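Local atomic coordinates of Oxidored_FMN domain-containing protein ([Pseudomonas] geniculata N1, PDB entry 6L6J), a protein that probably oxidises the amine of 6-hydroxypseudooxynicotine, a nicotine breakdown intermediate, using bound flavin mononucleotide and a [4Fe-4S] cluster. Residues 195-198 with 199-203; 277-280 with 281-285. All coordinates share one frame; numbering follows the deposited sequence.

Interaction 1 of 2, residues 195-198 with 199-203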
ATOM      1  N   GLY A 195      33.574  11.160   9.503  1.00 35.31           N
ATOM      2  CA  GLY A 195      34.583  11.644   8.543  1.00 36.54           C
ATOM      3  C   GLY A 195      34.548  10.823   7.265  1.00 39.68           C
ATOM      4  O   GLY A 195      33.514  10.917   6.558  1.00 35.54           O
ATOM      5  N   ILE A 196      35.619  10.054   6.984  1.00 42.62           N
ATOM      6  CA  ILE A 196      35.797   9.330   5.684  1.00 46.71           C
ATOM      7  C   ILE A 196      35.048   7.986   5.786  1.00 46.04           C
ATOM      8  O   ILE A 196      34.784   7.536   6.911  1.00 46.69           O
ATOM      9  CB  ILE A 196      37.287   9.237   5.248  1.00 48.61           C
ATOM     10  CG1 ILE A 196      37.490   8.471   3.919  1.00 58.08           C
ATOM     11  CG2 ILE A 196      38.156   8.649   6.359  1.00 47.26           C
ATOM     12  CD1 ILE A 196      36.933   9.126   2.634  1.00 51.24           C
ATOM     13  N   PHE A 197      34.645   7.430   4.635  1.00 45.25           N
ATOM     14  CA  PHE A 197      33.735   6.266   4.479  1.00 46.02           C
ATOM     15  C   PHE A 197      34.052   5.148   5.480  1.00 48.02           C
ATOM     16  O   PHE A 197      33.096   4.702   6.126  1.00 49.99           O
ATOM     17  CB  PHE A 197      33.798   5.740   3.051  1.00 43.68           C
ATOM     18  CG  PHE A 197      32.901   4.563   2.810  1.00 45.10           C
ATOM     19  CD1 PHE A 197      33.344   3.276   3.062  1.00 43.72           C
ATOM     20  CD2 PHE A 197      31.614   4.744   2.323  1.00 47.58           C
ATOM     21  CE1 PHE A 197      32.511   2.194   2.827  1.00 45.62           C
ATOM     22  CE2 PHE A 197      30.782   3.660   2.094  1.00 45.22           C
ATOM     23  CZ  PHE A 197      31.231   2.391   2.356  1.00 44.74           C
ATOM     24  N   GLU A 198      35.313   4.714   5.593  1.00 48.69           N
ATOM     25  CA  GLU A 198      35.745   3.661   6.562  1.00 50.01           C
ATOM     26  C   GLU A 198      35.101   3.919   7.933  1.00 48.22           C
ATOM     27  O   GLU A 198      34.599   2.948   8.531  1.00 47.40           O
ATOM     28  CB  GLU A 198      37.269   3.606   6.702  1.00 55.91           C
ATOM     29  CG  GLU A 198      37.782   2.267   7.233  1.00 65.38           C
ATOM     30  CD  GLU A 198      39.200   2.271   7.817  1.00 73.41           C
ATOM     31  OE1 GLU A 198      39.936   3.286   7.591  1.00 65.96           O
ATOM     32  OE2 GLU A 198      39.580   1.258   8.502  1.00 66.95           O
ATOM     33  N   ASN A 199      35.094   5.178   8.395  1.00 46.50           N
ATOM     34  CA  ASN A 199      34.521   5.599   9.710  1.00 44.99           C
ATOM     35  C   ASN A 199      32.984   5.553   9.694  1.00 42.61           C
ATOM     36  O   ASN A 199      32.388   5.126  10.707  1.00 39.77           O
ATOM     37  CB  ASN A 199      34.983   7.004  10.106  1.00 44.89           C
ATOM     38  CG  ASN A 199      36.406   7.033  10.616  1.00 43.03           C
ATOM     39  OD1 ASN A 199      37.150   6.070  10.424  1.00 41.43           O
ATOM     40  ND2 ASN A 199      36.769   8.112  11.293  1.00 38.42           N
ATOM     41  N   ARG A 200      32.359   5.999   8.601  1.00 41.85           N
ATOM     42  CA  ARG A 200      30.875   6.115   8.498  1.00 40.27           C
ATOM     43  C   ARG A 200      30.249   4.717   8.412  1.00 38.42           C
ATOM     44  O   ARG A 200      29.138   4.539   8.924  1.00 35.40           O
ATOM     45  CB  ARG A 200      30.491   7.050   7.346  1.00 37.17           C
ATOM     46  CG  ARG A 200      30.482   8.521   7.759  1.00 38.92           C
ATOM     47  CD  ARG A 200      30.756   9.514   6.641  1.00 39.27           C
ATOM     48  NE  ARG A 200      30.134   9.053   5.407  1.00 39.46           N
ATOM     49  CZ  ARG A 200      30.761   8.821   4.261  1.00 39.78           C
ATOM     50  NH1 ARG A 200      32.050   9.073   4.112  1.00 39.26           N
ATOM     51  NH2 ARG A 200      30.070   8.379   3.233  1.00 42.24           N
ATOM     52  N   VAL A 201      30.960   3.749   7.830  1.00 39.07           N
ATOM     53  CA  VAL A 201      30.454   2.360   7.628  1.00 38.17           C
ATOM     54  C   VAL A 201      30.757   1.493   8.865  1.00 34.95           C
ATOM     55  O   VAL A 201      30.157   0.424   8.968  1.00 33.92           O
ATOM     56  CB  VAL A 201      31.030   1.742   6.341  1.00 39.72           C
ATOM     57  CG1 VAL A 201      32.380   1.073   6.579  1.00 39.64           C
ATOM     58  CG2 VAL A 201      30.039   0.766   5.713  1.00 40.50           C
ATOM     59  N   ARG A 202      31.638   1.942   9.757  1.00 34.92           N
ATOM     60  CA  ARG A 202      32.145   1.175  10.931  1.00 37.05           C
ATOM     61  C   ARG A 202      30.977   0.588  11.743  1.00 36.70           C
ATOM     62  O   ARG A 202      31.072  -0.590  12.189  1.00 35.94           O
ATOM     63  CB  ARG A 202      33.011   2.075  11.824  1.00 39.29           C
ATOM     64  CG  ARG A 202      33.588   1.372  13.049  1.00 44.18           C
ATOM     65  CD  ARG A 202      34.578   2.207  13.857  1.00 45.52           C
ATOM     66  NE  ARG A 202      35.477   2.967  13.001  1.00 45.80           N
ATOM     67  CZ  ARG A 202      36.450   2.439  12.259  1.00 51.04           C
ATOM     68  NH1 ARG A 202      36.684   1.138  12.280  1.00 52.58           N
ATOM     69  NH2 ARG A 202      37.186   3.216  11.482  1.00 52.21           N
ATOM     70  N   LEU A 203      29.919   1.362  11.983  1.00 32.41           N
ATOM     71  CA  LEU A 203      28.852   0.893  12.889  1.00 32.67           C
ATOM     72  C   LEU A 203      28.109  -0.264  12.214  1.00 35.01           C
ATOM     73  O   LEU A 203      27.829  -1.266  12.914  1.00 35.61           O
ATOM     74  CB  LEU A 203      27.908   2.033  13.252  1.00 30.96           C
ATOM     75  CG  LEU A 203      26.886   1.701  14.333  1.00 30.34           C
ATOM     76  CD1 LEU A 203      27.502   0.859  15.445  1.00 30.55           C
ATOM     77  CD2 LEU A 203      26.282   2.964  14.914  1.00 30.72           C
TER
HETATM   78  O   HOH W   1      39.953   0.718  11.119  1.00 31.75           O
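The guanidinium of Arg202 has the carbonyl oxygen of Glu198 over one face, 3.9 Å from Arg202 NH2 to Glu198 O and offset toward the rim, while Asn199 CG lies at its edge, in plane. There Arg202 NH2 donates to Asn199 OD1 at 3.0 Å; the donor stands above the amide plane, 43° out of it, and Asn199 ND2 bonds the carbonyl of Gly194, just before the turn. The Phe197 ring and the Arg200 guanidinium are set nearly perpendicular, their planes 82° apart, and Gly195 O lies at the edge of that guanidinium, taking a weak hydrogen bond from Arg200 NH1 at 3.4 Å. A bend at chi3 (37°) folds the Arg200 chain back along the first turn, where its other nitrogens are held from outside: NH2 by a salt bridge to Asp241, NE by the carbonyl of Leu182. This is the N-terminal turn of helix 197-215, one of the outer helices of the TIM barrel. Ile196 is the N-cap residue, and Ile196 O accepts from Asn199 N at 2.8 Å. One turn on, Val201 N donates to Phe197 O at 2.9 Å. On the same i to i+4 spacing Val201 CB makes an off-centre CH-pi contact with the Phe197 ring, 4.3 Å from its centroid, and both side chains also pack on Val245 of helix 241-249. On the outer side Glu198 OE2 stays 4.3 Å from Arg202 NH2, beyond a salt bridge; a water bonded to Glu198 OE2 makes a weak link to Arg202 NH1, while Arg202 NE donates to the carbonyl of Asp192.

Interaction 2 of 2, residues 277-280 with 281-285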
ATOM      1  N   GLN A 277      11.039  -1.496 -11.389  1.00 33.99           N
ATOM      2  CA  GLN A 277      11.566  -0.113 -11.574  1.00 32.34           C
ATOM      3  C   GLN A 277      12.916   0.018 -10.854  1.00 29.80           C
ATOM      4  O   GLN A 277      13.692   0.938 -11.221  1.00 29.41           O
ATOM      5  CB  GLN A 277      10.556   0.945 -11.102  1.00 34.96           C
ATOM      6  CG  GLN A 277      10.203   0.871  -9.606  1.00 42.33           C
ATOM      7  CD  GLN A 277      11.066   1.698  -8.660  1.00 42.86           C
ATOM      8  OE1 GLN A 277      11.985   2.425  -9.091  1.00 36.76           O
ATOM      9  NE2 GLN A 277      10.777   1.569  -7.351  1.00 37.85           N
ATOM     10  N   GLN A 278      13.203  -0.866  -9.888  1.00 30.15           N
ATOM     11  CA  GLN A 278      14.420  -0.777  -9.033  1.00 31.24           C
ATOM     12  C   GLN A 278      15.596  -1.452  -9.738  1.00 33.13           C
ATOM     13  O   GLN A 278      16.746  -1.276  -9.272  1.00 32.63           O
ATOM     14  CB  GLN A 278      14.224  -1.428  -7.671  1.00 32.31           C
ATOM     15  CG  GLN A 278      13.018  -0.906  -6.897  1.00 32.61           C
ATOM     16  CD  GLN A 278      13.216  -1.032  -5.402  1.00 34.20           C
ATOM     17  OE1 GLN A 278      14.211  -1.575  -4.931  1.00 34.86           O
ATOM     18  NE2 GLN A 278      12.266  -0.528  -4.628  1.00 35.09           N
ATOM     19  N   GLU A 279      15.326  -2.174 -10.832  1.00 34.16           N
ATOM     20  CA  GLU A 279      16.351  -3.040 -11.472  1.00 35.12           C
ATOM     21  C   GLU A 279      17.615  -2.214 -11.680  1.00 37.36           C
ATOM     22  O   GLU A 279      18.651  -2.567 -11.125  1.00 40.69           O
ATOM     23  CB  GLU A 279      15.852  -3.669 -12.771  1.00 32.50           C
ATOM     24  CG  GLU A 279      16.997  -4.147 -13.638  1.00 30.29           C
ATOM     25  CD  GLU A 279      16.623  -5.090 -14.764  1.00 29.68           C
ATOM     26  OE1 GLU A 279      15.460  -5.582 -14.786  1.00 24.74           O
ATOM     27  OE2 GLU A 279      17.523  -5.320 -15.632  1.00 29.84           O
ATOM     28  N   PRO A 280      17.570  -1.098 -12.450  1.00 37.11           N
ATOM     29  CA  PRO A 280      18.755  -0.272 -12.711  1.00 34.18           C
ATOM     30  C   PRO A 280      19.593   0.063 -11.476  1.00 35.29           C
ATOM     31  O   PRO A 280      20.766   0.169 -11.637  1.00 35.87           O
ATOM     32  CB  PRO A 280      18.197   1.047 -13.259  1.00 34.16           C
ATOM     33  CG  PRO A 280      16.699   0.954 -13.015  1.00 37.69           C
ATOM     34  CD  PRO A 280      16.374  -0.529 -13.096  1.00 37.84           C
ATOM     35  N   PHE A 281      18.969   0.196 -10.298  1.00 37.54           N
ATOM     36  CA  PHE A 281      19.619   0.640  -9.036  1.00 36.21           C
ATOM     37  C   PHE A 281      20.315  -0.520  -8.313  1.00 33.41           C
ATOM     38  O   PHE A 281      21.360  -0.237  -7.662  1.00 32.18           O
ATOM     39  CB  PHE A 281      18.592   1.255  -8.085  1.00 43.19           C
ATOM     40  CG  PHE A 281      17.918   2.501  -8.593  1.00 45.91           C
ATOM     41  CD1 PHE A 281      18.526   3.740  -8.448  1.00 46.92           C
ATOM     42  CD2 PHE A 281      16.667   2.434  -9.200  1.00 51.49           C
ATOM     43  CE1 PHE A 281      17.901   4.892  -8.909  1.00 49.78           C
ATOM     44  CE2 PHE A 281      16.045   3.588  -9.664  1.00 53.94           C
ATOM     45  CZ  PHE A 281      16.667   4.814  -9.522  1.00 50.62           C
ATOM     46  N   ILE A 282      19.785  -1.755  -8.420  1.00 30.24           N
ATOM     47  CA  ILE A 282      20.292  -2.964  -7.681  1.00 29.94           C
ATOM     48  C   ILE A 282      21.007  -3.934  -8.630  1.00 30.07           C
ATOM     49  O   ILE A 282      21.631  -4.861  -8.106  1.00 31.19           O
ATOM     50  CB  ILE A 282      19.188  -3.675  -6.850  1.00 28.24           C
ATOM     51  CG1 ILE A 282      17.985  -4.133  -7.686  1.00 29.11           C
ATOM     52  CG2 ILE A 282      18.745  -2.812  -5.687  1.00 26.30           C
ATOM     53  CD1 ILE A 282      18.291  -5.233  -8.686  1.00 28.46           C
ATOM     54  N   ASP A 283      20.894  -3.724  -9.947  1.00 34.02           N
ATOM     55  CA  ASP A 283      21.527  -4.488 -11.070  1.00 36.48           C
ATOM     56  C   ASP A 283      22.973  -4.868 -10.751  1.00 34.41           C
ATOM     57  O   ASP A 283      23.403  -5.944 -11.155  1.00 35.69           O
ATOM     58  CB  ASP A 283      21.626  -3.628 -12.346  1.00 42.25           C
ATOM     59  CG  ASP A 283      21.055  -4.247 -13.613  1.00 48.44           C
ATOM     60  OD1 ASP A 283      20.277  -5.246 -13.487  1.00 57.43           O
ATOM     61  OD2 ASP A 283      21.348  -3.714 -14.706  1.00 36.47           O
ATOM     62  N   PHE A 284      23.715  -3.964 -10.114  1.00 36.31           N
ATOM     63  CA  PHE A 284      25.180  -4.084  -9.886  1.00 37.74           C
ATOM     64  C   PHE A 284      25.478  -5.082  -8.749  1.00 36.66           C
ATOM     65  O   PHE A 284      26.609  -5.607  -8.677  1.00 37.28           O
ATOM     66  CB  PHE A 284      25.788  -2.713  -9.560  1.00 34.37           C
ATOM     67  CG  PHE A 284      25.581  -2.271  -8.131  1.00 35.28           C
ATOM     68  CD1 PHE A 284      24.402  -1.629  -7.747  1.00 36.83           C
ATOM     69  CD2 PHE A 284      26.557  -2.493  -7.171  1.00 32.36           C
ATOM     70  CE1 PHE A 284      24.218  -1.183  -6.444  1.00 33.76           C
ATOM     71  CE2 PHE A 284      26.365  -2.067  -5.865  1.00 34.06           C
ATOM     72  CZ  PHE A 284      25.202  -1.406  -5.504  1.00 34.71           C
ATOM     73  N   VAL A 285      24.524  -5.288  -7.849  1.00 33.88           N
ATOM     74  CA  VAL A 285      24.752  -6.010  -6.563  1.00 34.95           C
ATOM     75  C   VAL A 285      25.274  -7.428  -6.842  1.00 31.27           C
ATOM     76  O   VAL A 285      26.235  -7.809  -6.174  1.00 31.06           O
ATOM     77  CB  VAL A 285      23.486  -6.021  -5.678  1.00 33.89           C
ATOM     78  CG1 VAL A 285      23.685  -6.854  -4.417  1.00 34.35           C
ATOM     79  CG2 VAL A 285      23.063  -4.611  -5.305  1.00 33.07           C
TER
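With CG anti to the carbonyl carbon and beside the backbone N (chi1 -63°), Phe281 swings its ring back along the chain, so that the carbonyl oxygens of Gln277 and Gln278 both lie at the ring edge, in plane. Phe281 CD2 is 3.7 Å from Gln278 O, and Phe281 CE2 is 3.9 Å from Gln277 O. Ile282 takes a different turn: its CG1 sits between backbone N and carbonyl carbon (chi1 58°), which lays Ile282 CD1 beside Glu279 O at 3.6 Å. Two carbonyls grip the backbone here. Gln278 O accepts from the amides of Phe281 and Ile282, and Glu279 O from those of Ile282 and Asp283, the last at 2.8 Å between Asp283 N and Glu279 O. The result is the short helix 279-282, which lies in the connection between strands 255-261 and 293-296 of the TIM barrel and packs Ile282 against Val258 of strand 255-261 and Val227 of strand 220-229. The side chain of Gln278 comes to about 5 Å from the bound flavin, and its NE2 donates to Asp266, an FMN-binding residue; Gln277 NE2 similarly donates to the carbonyl of Trp265. Pro280 CG meets the ring of Phe281 obliquely, 4.1 Å from Phe281 CD2. An alanine in place of Phe281 would probably leave Pro280 CG without its aromatic neighbour and open a gap beside the carbonyls of Gln277 and Gln278. On another side of the turn two acids come close, Glu279 OE2 lying 3.5 Å from Asp283 OD1 with the carboxylate planes 47° apart; the likely repulsion is probably eased by Arg311, which forms a salt bridge with Glu279, whose other oxygen accepts from Gln308.

Overall arrangement
Both contacts belong to the N-terminal TIM-barrel part of the chain, the NADH:flavin oxidoreductase-like barrel, and follow one another in sequence, 195-203 before 277-285. Their centres are 24 Å apart and their nearest atoms about 11 Å apart, so they do not touch. Interaction 1 opens helix 197-215, in the connection from strand 166-171 to strand 220-229, away from the cofactor sites; interaction 2 forms helix 279-282, in the connection from strand 255-261 to strand 293-296. Strand 220-229, which comes after interaction 1 in sequence, is touched by side chains of interaction 2. The first thus belongs to the outer helical layer, whereas the second begins beside the flavin pocket.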